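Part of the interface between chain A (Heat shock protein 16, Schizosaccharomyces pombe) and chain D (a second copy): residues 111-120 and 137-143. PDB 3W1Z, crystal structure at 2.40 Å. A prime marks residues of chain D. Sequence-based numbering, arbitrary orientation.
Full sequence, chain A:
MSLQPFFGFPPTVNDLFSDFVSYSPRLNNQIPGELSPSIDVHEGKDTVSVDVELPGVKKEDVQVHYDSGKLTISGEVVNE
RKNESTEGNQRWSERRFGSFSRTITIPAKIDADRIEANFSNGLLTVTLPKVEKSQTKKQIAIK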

# COMPACT_ATOMS: atom_id res chain seq x y z
N ASP A 111 -2.56 -30.24 -49.07
CA ASP A 111 -2.41 -29.93 -50.49
C ASP A 111 -2.21 -28.42 -50.60
O ASP A 111 -3.13 -27.65 -50.35
CB ASP A 111 -3.66 -30.35 -51.26
CG ASP A 111 -3.48 -30.27 -52.77
OD1 ASP A 111 -2.49 -29.66 -53.23
OD2 ASP A 111 -4.35 -30.81 -53.49
N ALA A 112 -1.00 -28.02 -50.99
CA ALA A 112 -0.60 -26.62 -50.94
C ALA A 112 -1.24 -25.79 -52.05
O ALA A 112 -1.46 -24.59 -51.87
CB ALA A 112 0.92 -26.50 -50.99
N ASP A 113 -1.54 -26.42 -53.17
CA ASP A 113 -2.17 -25.71 -54.29
C ASP A 113 -3.58 -25.26 -53.93
O ASP A 113 -4.09 -24.27 -54.46
CB ASP A 113 -2.21 -26.60 -55.53
CG ASP A 113 -0.82 -27.06 -55.97
OD1 ASP A 113 -0.72 -28.15 -56.58
OD2 ASP A 113 0.16 -26.33 -55.71
N ARG A 114 -4.22 -25.99 -53.02
CA ARG A 114 -5.61 -25.72 -52.65
C ARG A 114 -5.81 -24.87 -51.39
O ARG A 114 -6.94 -24.66 -50.95
CB ARG A 114 -6.43 -27.02 -52.60
CG ARG A 114 -6.53 -27.72 -53.95
CD ARG A 114 -7.67 -28.72 -53.98
NE ARG A 114 -7.47 -29.86 -53.09
CZ ARG A 114 -8.36 -30.28 -52.20
NH1 ARG A 114 -9.53 -29.67 -52.09
NH2 ARG A 114 -8.10 -31.32 -51.43
N ILE A 115 -4.71 -24.40 -50.80
CA ILE A 115 -4.79 -23.53 -49.61
C ILE A 115 -5.41 -22.17 -49.95
O ILE A 115 -5.04 -21.55 -50.95
CB ILE A 115 -3.40 -23.29 -48.98
CG1 ILE A 115 -2.72 -24.61 -48.64
CG2 ILE A 115 -3.52 -22.43 -47.73
CD1 ILE A 115 -1.34 -24.45 -48.06
N GLU A 116 -6.34 -21.71 -49.12
CA GLU A 116 -6.92 -20.38 -49.31
C GLU A 116 -6.92 -19.53 -48.04
O GLU A 116 -6.90 -20.05 -46.92
CB GLU A 116 -8.32 -20.46 -49.95
CG GLU A 116 -9.20 -21.60 -49.45
CD GLU A 116 -10.32 -21.95 -50.42
OE1 GLU A 116 -11.22 -22.73 -50.05
OE2 GLU A 116 -10.29 -21.45 -51.57
N ALA A 117 -6.91 -18.21 -48.23
CA ALA A 117 -6.93 -17.26 -47.12
C ALA A 117 -8.01 -16.21 -47.35
O ALA A 117 -8.17 -15.72 -48.47
CB ALA A 117 -5.57 -16.60 -46.97
N ASN A 118 -8.75 -15.88 -46.30
CA ASN A 118 -9.81 -14.88 -46.40
C ASN A 118 -9.72 -13.89 -45.24
O ASN A 118 -9.47 -14.28 -44.11
CB ASN A 118 -11.18 -15.55 -46.41
CG ASN A 118 -11.45 -16.32 -47.68
OD1 ASN A 118 -11.79 -15.74 -48.71
ND2 ASN A 118 -11.29 -17.64 -47.62
N PHE A 119 -9.92 -12.60 -45.52
CA PHE A 119 -9.83 -11.60 -44.47
C PHE A 119 -11.15 -10.85 -44.30
O PHE A 119 -11.55 -10.08 -45.17
CB PHE A 119 -8.69 -10.63 -44.75
CG PHE A 119 -8.24 -9.86 -43.54
CD1 PHE A 119 -8.22 -8.48 -43.54
CD2 PHE A 119 -7.84 -10.53 -42.39
CE1 PHE A 119 -7.80 -7.78 -42.43
CE2 PHE A 119 -7.43 -9.84 -41.27
CZ PHE A 119 -7.41 -8.46 -41.29
N SER A 120 -11.81 -11.07 -43.16
CA SER A 120 -13.11 -10.45 -42.92
C SER A 120 -13.27 -10.02 -41.46
O SER A 120 -13.03 -10.80 -40.55
CB SER A 120 -14.24 -11.39 -43.31
OG SER A 120 -15.50 -10.89 -42.88
N LYS D 137 8.69 -22.72 -50.66
CA LYS D 137 7.49 -22.04 -50.20
C LYS D 137 6.45 -21.77 -51.29
O LYS D 137 6.66 -22.04 -52.47
CB LYS D 137 7.88 -20.70 -49.57
CG LYS D 137 9.24 -20.71 -48.90
CD LYS D 137 9.62 -19.32 -48.40
CE LYS D 137 9.77 -18.33 -49.56
NZ LYS D 137 10.88 -18.71 -50.48
N LYS D 138 5.32 -21.22 -50.84
CA LYS D 138 4.30 -20.66 -51.71
C LYS D 138 3.69 -19.48 -50.97
O LYS D 138 3.39 -19.58 -49.78
CB LYS D 138 3.22 -21.70 -52.01
CG LYS D 138 1.89 -21.13 -52.49
CD LYS D 138 0.82 -22.20 -52.56
CE LYS D 138 -0.57 -21.60 -52.75
NZ LYS D 138 -0.69 -20.84 -54.02
N GLN D 139 3.51 -18.35 -51.65
CA GLN D 139 2.81 -17.24 -51.02
C GLN D 139 1.32 -17.32 -51.31
O GLN D 139 0.90 -17.40 -52.46
CB GLN D 139 3.35 -15.87 -51.46
CG GLN D 139 2.44 -14.73 -51.04
CD GLN D 139 3.14 -13.39 -50.99
OE1 GLN D 139 4.27 -13.25 -51.43
NE2 GLN D 139 2.45 -12.39 -50.44
N ILE D 140 0.53 -17.30 -50.25
CA ILE D 140 -0.92 -17.38 -50.37
C ILE D 140 -1.53 -15.98 -50.42
O ILE D 140 -1.29 -15.16 -49.53
CB ILE D 140 -1.53 -18.16 -49.20
CG1 ILE D 140 -0.92 -19.57 -49.15
CG2 ILE D 140 -3.04 -18.23 -49.34
CD1 ILE D 140 -0.77 -20.12 -47.75
N ALA D 141 -2.29 -15.72 -51.47
CA ALA D 141 -2.99 -14.44 -51.61
C ALA D 141 -4.28 -14.47 -50.80
O ALA D 141 -4.96 -15.50 -50.74
CB ALA D 141 -3.28 -14.15 -53.07
N ILE D 142 -4.60 -13.35 -50.17
CA ILE D 142 -5.76 -13.28 -49.28
C ILE D 142 -6.96 -12.64 -49.97
O ILE D 142 -6.87 -11.51 -50.46
CB ILE D 142 -5.43 -12.49 -48.01
CG1 ILE D 142 -4.15 -13.03 -47.37
CG2 ILE D 142 -6.59 -12.55 -47.03
CD1 ILE D 142 -3.36 -11.98 -46.62
N LYS D 143 -8.07 -13.36 -49.99
CA LYS D 143 -9.31 -12.83 -50.56
C LYS D 143 -9.97 -11.89 -49.56
O LYS D 143 -10.42 -12.32 -48.49
CB LYS D 143 -10.26 -13.96 -50.93
CG LYS D 143 -9.63 -15.06 -51.78
CD LYS D 143 -8.99 -14.49 -53.04
CE LYS D 143 -7.47 -14.64 -53.01
NZ LYS D 143 -6.80 -13.54 -53.75
OXT LYS D 143 -10.08 -10.69 -49.79

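The contact is a short backbone pairing at the C-terminal end of chain D, joined to an apolar row of side chains in which Ile140′ and Ile142′ pack against Ile115, Ala117 and Phe119 of chain A. The two segments run in broadly the same sense, with end-to-end directions 32° apart, and they converge along their length: the CA atoms of Ala112 and Lys138′ lie 7.8 Å apart, those of Glu116 and Ile140′ 6.8 Å, and those of both Ala117 with Ile142′ and Asn118 with Lys143′ 4.7 Å.

Two hydrogen bonds fix the close end, and both involve the backbone of Lys143′. Its N donates to Ala117 O at 2.8 Å, and Phe119 N donates to Lys143′ O at 3.0 Å. Each has an N-H...O angle of 163°, so both are nearly straight. Lys143′ thus bonds, through its N and O, to the backbone of the two residues that flank Asn118. Because Lys143′ is the terminal residue, the oxygen that accepts from Phe119 belongs to its carboxylate. Two CA-H...O contacts accompany these bonds: Ile142′ CA lies 3.5 Å from Ala117 O, with an angle of 140° at the hydrogen, and Asn118 CA lies 3.4 Å from Lys143′ O, with an angle of 142°.

The apolar contacts follow the alternation of the chains. Ile140′ directs its CA-to-CB bond toward chain A, as do Ile115 and Ala117 toward chain D. Ile140′ CD1 approaches Ile115 CG2 at 3.6 Å while Ile140′ CG2 lies 3.8 Å from Ala117 CB, so CD1 packs on Ile115 while CG2 is nearest Ala117. The CA-to-CB bond of Ile142′ points sideways, but the side chain also spans two residues: Ile142′ CG1 is 3.9 Å from Ala117 CB, and Ile142′ CG2 is 3.6 Å from Phe119 CB. Ala117, buried in the assembly, thus meets both isoleucines through a single methyl group. The Phe119 side chain comes nearest through CB, and its end leads away.

Two further close approaches are not hydrogen bonds. The extended Lys138′ side chain, t at chi1 through chi3, brings CE to 3.2 Å from Ala112 O, a close approach that involves a carbon atom rather than the amine. Asn118 points its CA-to-CB bond away overall, yet Asn118 OD1 comes back to 3.2 Å from Lys143′ CB. Within chain A, Arg114 NE and Asp111 OD2 form a salt bridge at 3.3 Å; neither residue contacts the chain D stretch. The contact buries 465 Å², both sides summed.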